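Local coordinates for protein levoglucosan dehydrogenase (Pseudarthrobacter phenanthrenivorans, PDB 6A3F) that oxidises levoglucosan to 3-dehydrolevoglucosan with NAD(+) as hydride acceptor, working as a homotetramer of the Gfo/Idh/MocA family, at residues L24-H38 and I88-T101. Residues are numbered along the deposited sequence; the frame is centred on the assembly and turned at random.
Sequences LNVGLIGGGFMGKAH and IIDDPDIHVVDIAT
Asp-98 reaches from strand 96-100 to His-38 on the helix that follows strand 24-30, tying the first helix of the Rossmann fold to its sheet. Its CB lies near Gly-27 O and Leu-28 CD1. CG, set anti to the backbone N (chi1 -172°), lies alongside Leu-28 with CD1 at 3.5 Å. At the tip, OD2 accepts a hydrogen bond from His-38 ND1 at 2.7 Å, on its syn side and close to the imidazole plane, with ring and carboxylate turned 53° apart. The other oxygen, OD1, lies 3.4 Å from His-38 CE1. Tyr-42 OH also bonds OD2, so this buried oxygen is gripped twice; a carboxylate suits a place with two such partners, and the nearby imidazole would probably favour its charged form.

The strands run parallel, each alternately giving and taking backbone bonds, such as Gly-27 N to Val-96 O at 2.8 Å. Gly-27 is apt because a CB there would strike Ile-88 CG2. At the strand entrance, His-95 ND1 receives Asn-25 N in the ring plane, nearly straight at 178°, while Asn-25 ND2 donates to Asp-93 O at 2.9 Å. Branched Ile-29 fills the other face with two arms: CD1 meets Val-97 CG1 at 3.8 Å and CG2 meets Thr-101 CG2. Ala-100 is small enough for its CB to sit 3.5 Å from Gly-31 CA, where the glycine-rich turn carrying NADH-binding Phe-33 and Met-34 begins.

The pair is central in the parallel sheet, between strands 55-62 and 119-122; helix 106-115 covers the Ile-29 face, and helix 355-371 packs on Leu-24 and Val-96.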
loop_
_atom_site.group_PDB
_atom_site.type_symbol
_atom_site.label_atom_id
_atom_site.label_comp_id
_atom_site.label_asym_id
_atom_site.label_seq_id
_atom_site.Cartn_x
_atom_site.Cartn_y
_atom_site.Cartn_z
ATOM N N LEU B 24 16.000 25.876 32.188
ATOM C CA LEU B 24 14.809 26.691 31.929
ATOM C C LEU B 24 13.590 25.984 32.545
ATOM O O LEU B 24 13.268 24.822 32.216
ATOM C CB LEU B 24 14.630 26.922 30.427
ATOM C CG LEU B 24 15.601 27.901 29.766
ATOM C CD1 LEU B 24 15.499 27.797 28.276
ATOM C CD2 LEU B 24 15.357 29.345 30.188
ATOM N N ASN B 25 12.944 26.692 33.475
ATOM C CA ASN B 25 11.881 26.150 34.279
ATOM C C ASN B 25 10.575 26.327 33.500
ATOM O O ASN B 25 10.173 27.436 33.155
ATOM C CB ASN B 25 11.825 26.802 35.669
ATOM C CG ASN B 25 12.995 26.439 36.558
ATOM O OD1 ASN B 25 13.426 25.295 36.604
ATOM N ND2 ASN B 25 13.483 27.399 37.324
ATOM N N VAL B 26 9.925 25.198 33.255
ATOM C CA VAL B 26 8.664 25.142 32.516
ATOM C C VAL B 26 7.504 25.026 33.489
ATOM O O VAL B 26 7.511 24.141 34.365
ATOM C CB VAL B 26 8.623 23.938 31.547
ATOM C CG1 VAL B 26 7.287 23.841 30.832
ATOM C CG2 VAL B 26 9.777 23.986 30.562
ATOM N N GLY B 27 6.508 25.874 33.251
ATOM C CA GLY B 27 5.185 25.710 33.796
ATOM C C GLY B 27 4.202 25.224 32.741
ATOM O O GLY B 27 3.978 25.922 31.769
ATOM N N LEU B 28 3.663 24.029 32.923
ATOM C CA LEU B 28 2.621 23.459 32.047
ATOM C C LEU B 28 1.248 23.742 32.657
ATOM O O LEU B 28 0.999 23.418 33.803
ATOM C CB LEU B 28 2.885 21.952 31.943
ATOM C CG LEU B 28 1.853 21.101 31.210
ATOM C CD1 LEU B 28 1.735 21.538 29.767
ATOM C CD2 LEU B 28 2.211 19.631 31.268
ATOM N N ILE B 29 0.373 24.342 31.877
ATOM C CA ILE B 29 -0.990 24.632 32.324
ATOM C C ILE B 29 -1.925 23.710 31.548
ATOM O O ILE B 29 -2.037 23.852 30.312
ATOM C CB ILE B 29 -1.322 26.124 32.097
ATOM C CG1 ILE B 29 -0.312 27.015 32.825
ATOM C CG2 ILE B 29 -2.763 26.431 32.482
ATOM C CD1 ILE B 29 -0.419 28.484 32.473
ATOM N N GLY B 30 -2.542 22.760 32.268
ATOM C CA GLY B 30 -3.572 21.877 31.726
ATOM C C GLY B 30 -2.962 20.751 30.893
ATOM O O GLY B 30 -1.983 20.178 31.273
ATOM N N GLY B 31 -3.553 20.432 29.753
ATOM C CA GLY B 31 -2.987 19.415 28.884
ATOM C C GLY B 31 -3.822 18.156 28.809
ATOM O O GLY B 31 -3.627 17.387 27.879
ATOM N N GLY B 32 -4.745 17.941 29.743
ATOM C CA GLY B 32 -5.577 16.694 29.734
ATOM C C GLY B 32 -4.739 15.413 29.841
ATOM O O GLY B 32 -3.676 15.382 30.510
ATOM N N PHE B 33 -5.168 14.353 29.162
ATOM C CA PHE B 33 -4.386 13.070 29.177
ATOM C C PHE B 33 -3.024 13.279 28.487
ATOM O O PHE B 33 -1.924 12.737 28.933
ATOM C CB PHE B 33 -5.175 11.943 28.500
ATOM C CG PHE B 33 -6.542 11.677 29.081
ATOM C CD1 PHE B 33 -6.842 11.994 30.403
ATOM C CD2 PHE B 33 -7.531 11.083 28.306
ATOM C CE1 PHE B 33 -8.101 11.739 30.928
ATOM C CE2 PHE B 33 -8.789 10.827 28.835
ATOM C CZ PHE B 33 -9.072 11.154 30.145
ATOM N N MET B 34 -3.136 14.121 27.443
ATOM C CA MET B 34 -2.054 14.434 26.508
ATOM C C MET B 34 -0.938 15.249 27.167
ATOM O O MET B 34 0.040 15.586 26.497
ATOM C CB MET B 34 -2.593 15.183 25.290
ATOM C CG MET B 34 -3.285 14.260 24.311
ATOM S SD MET B 34 -2.198 12.877 23.779
ATOM C CE MET B 34 -1.233 13.738 22.531
ATOM N N GLY B 35 -1.034 15.563 28.451
ATOM C CA GLY B 35 0.111 16.116 29.195
ATOM C C GLY B 35 1.344 15.216 29.129
ATOM O O GLY B 35 2.479 15.715 29.171
ATOM N N LYS B 36 1.128 13.912 28.963
ATOM C CA LYS B 36 2.231 12.960 28.797
ATOM C C LYS B 36 3.089 13.381 27.586
ATOM O O LYS B 36 4.333 13.217 27.601
ATOM C CB LYS B 36 1.741 11.505 28.697
ATOM C CG LYS B 36 0.937 11.130 27.451
ATOM C CD LYS B 36 0.663 9.643 27.275
ATOM C CE LYS B 36 -0.588 9.182 27.980
ATOM N NZ LYS B 36 -0.874 7.746 27.739
ATOM N N ALA B 37 2.484 13.951 26.546
ATOM C CA ALA B 37 3.281 14.246 25.357
ATOM C C ALA B 37 4.201 15.455 25.611
ATOM O O ALA B 37 5.347 15.533 25.100
ATOM C CB ALA B 37 2.343 14.523 24.199
ATOM N N HIS B 38 3.657 16.438 26.363
ATOM C CA HIS B 38 4.412 17.619 26.806
ATOM C C HIS B 38 5.572 17.203 27.723
ATOM O O HIS B 38 6.703 17.615 27.509
ATOM C CB HIS B 38 3.467 18.642 27.459
ATOM C CG HIS B 38 2.395 19.157 26.556
ATOM N ND1 HIS B 38 2.408 20.441 26.039
ATOM C CD2 HIS B 38 1.242 18.587 26.128
ATOM C CE1 HIS B 38 1.340 20.618 25.304
ATOM N NE2 HIS B 38 0.606 19.496 25.346
ATOM N N ILE B 88 1.833 30.832 38.441
ATOM C CA ILE B 88 2.912 30.456 37.541
ATOM C C ILE B 88 3.377 31.705 36.793
ATOM O O ILE B 88 4.578 31.965 36.748
ATOM C CB ILE B 88 2.485 29.331 36.565
ATOM C CG1 ILE B 88 2.205 28.019 37.291
ATOM C CG2 ILE B 88 3.563 29.159 35.515
ATOM C CD1 ILE B 88 1.567 26.923 36.434
ATOM N N ILE B 89 2.432 32.435 36.194
ATOM C CA ILE B 89 2.712 33.669 35.440
ATOM C C ILE B 89 3.479 34.640 36.371
ATOM O O ILE B 89 4.397 35.320 35.919
ATOM C CB ILE B 89 1.396 34.300 34.900
ATOM C CG1 ILE B 89 0.651 33.471 33.836
ATOM C CG2 ILE B 89 1.612 35.736 34.424
ATOM C CD1 ILE B 89 1.432 32.368 33.158
ATOM N N ASP B 90 3.124 34.741 37.655
ATOM C CA ASP B 90 3.792 35.742 38.579
ATOM C C ASP B 90 5.075 35.251 39.281
ATOM O O ASP B 90 5.660 35.954 40.119
ATOM C CB ASP B 90 2.808 36.253 39.643
ATOM C CG ASP B 90 1.609 36.944 39.026
ATOM O OD1 ASP B 90 1.749 37.509 37.942
ATOM O OD2 ASP B 90 0.505 36.885 39.585
ATOM N N ASP B 91 5.548 34.061 38.928
ATOM C CA ASP B 91 6.688 33.478 39.613
ATOM C C ASP B 91 7.843 33.893 38.776
ATOM O O ASP B 91 7.946 33.456 37.640
ATOM C CB ASP B 91 6.547 31.965 39.713
ATOM C CG ASP B 91 7.706 31.272 40.386
ATOM O OD1 ASP B 91 8.806 31.852 40.499
ATOM O OD2 ASP B 91 7.494 30.079 40.765
ATOM N N PRO B 92 8.733 34.730 39.336
ATOM C CA PRO B 92 9.774 35.216 38.469
ATOM C C PRO B 92 10.751 34.107 38.059
ATOM O O PRO B 92 11.519 34.332 37.148
ATOM C CB PRO B 92 10.472 36.304 39.294
ATOM C CG PRO B 92 10.373 35.787 40.688
ATOM C CD PRO B 92 8.988 35.161 40.731
ATOM N N ASP B 93 10.699 32.936 38.682
ATOM C CA ASP B 93 11.627 31.847 38.356
ATOM C C ASP B 93 11.113 30.836 37.340
ATOM O O ASP B 93 11.733 29.768 37.159
ATOM C CB ASP B 93 11.979 31.080 39.638
ATOM C CG ASP B 93 12.824 31.919 40.561
ATOM O OD1 ASP B 93 13.751 32.601 40.067
ATOM O OD2 ASP B 93 12.529 31.937 41.765
ATOM N N ILE B 94 9.925 31.097 36.813
ATOM C CA ILE B 94 9.439 30.327 35.660
ATOM C C ILE B 94 9.858 31.049 34.381
ATOM O O ILE B 94 9.604 32.248 34.234
ATOM C CB ILE B 94 7.928 30.124 35.756
ATOM C CG1 ILE B 94 7.571 29.384 37.047
ATOM C CG2 ILE B 94 7.371 29.452 34.499
ATOM C CD1 ILE B 94 8.055 27.974 37.129
ATOM N N HIS B 95 10.520 30.323 33.475
ATOM C CA HIS B 95 11.043 30.911 32.251
ATOM C C HIS B 95 10.100 30.673 31.069
ATOM O O HIS B 95 10.023 31.509 30.196
ATOM C CB HIS B 95 12.446 30.398 31.978
ATOM C CG HIS B 95 13.350 30.562 33.146
ATOM N ND1 HIS B 95 13.690 29.502 33.962
ATOM C CD2 HIS B 95 13.919 31.673 33.681
ATOM C CE1 HIS B 95 14.474 29.941 34.925
ATOM N NE2 HIS B 95 14.613 31.269 34.777
ATOM N N VAL B 96 9.384 29.552 31.091
ATOM C CA VAL B 96 8.594 29.075 29.950
ATOM C C VAL B 96 7.194 28.690 30.425
ATOM O O VAL B 96 7.048 27.906 31.361
ATOM C CB VAL B 96 9.276 27.870 29.271
ATOM C CG1 VAL B 96 8.410 27.318 28.158
ATOM C CG2 VAL B 96 10.664 28.220 28.729
ATOM N N VAL B 97 6.186 29.181 29.723
ATOM C CA VAL B 97 4.827 28.764 29.953
ATOM C C VAL B 97 4.309 27.949 28.757
ATOM O O VAL B 97 4.377 28.416 27.614
ATOM C CB VAL B 97 3.945 29.990 30.206
ATOM C CG1 VAL B 97 2.487 29.631 30.368
ATOM C CG2 VAL B 97 4.469 30.743 31.417
ATOM N N ASP B 98 3.873 26.739 29.085
ATOM C CA ASP B 98 3.254 25.791 28.142
ATOM C C ASP B 98 1.745 25.814 28.371
ATOM O O ASP B 98 1.262 25.312 29.386
ATOM C CB ASP B 98 3.801 24.370 28.337
ATOM C CG ASP B 98 3.348 23.379 27.265
ATOM O OD1 ASP B 98 2.258 23.595 26.687
ATOM O OD2 ASP B 98 4.092 22.381 27.010
ATOM N N ILE B 99 1.026 26.388 27.399
ATOM C CA ILE B 99 -0.417 26.543 27.477
ATOM C C ILE B 99 -1.081 25.400 26.693
ATOM O O ILE B 99 -1.108 25.402 25.439
ATOM C CB ILE B 99 -0.889 27.911 26.956
ATOM C CG1 ILE B 99 -0.103 29.094 27.520
ATOM C CG2 ILE B 99 -2.394 28.042 27.223
ATOM C CD1 ILE B 99 -0.509 30.398 26.924
ATOM N N ALA B 100 -1.688 24.460 27.428
ATOM C CA ALA B 100 -2.297 23.309 26.830
ATOM C C ALA B 100 -3.759 23.189 27.291
ATOM O O ALA B 100 -4.281 22.116 27.417
ATOM C CB ALA B 100 -1.511 22.090 27.192
ATOM N N THR B 101 -4.407 24.308 27.539
ATOM C CA THR B 101 -5.825 24.292 27.872
ATOM C C THR B 101 -6.666 24.258 26.582
ATOM O O THR B 101 -6.178 24.570 25.463
ATOM C CB THR B 101 -6.197 25.583 28.627
ATOM O OG1 THR B 101 -6.075 26.678 27.717
ATOM C CG2 THR B 101 -5.333 25.894 29.837
#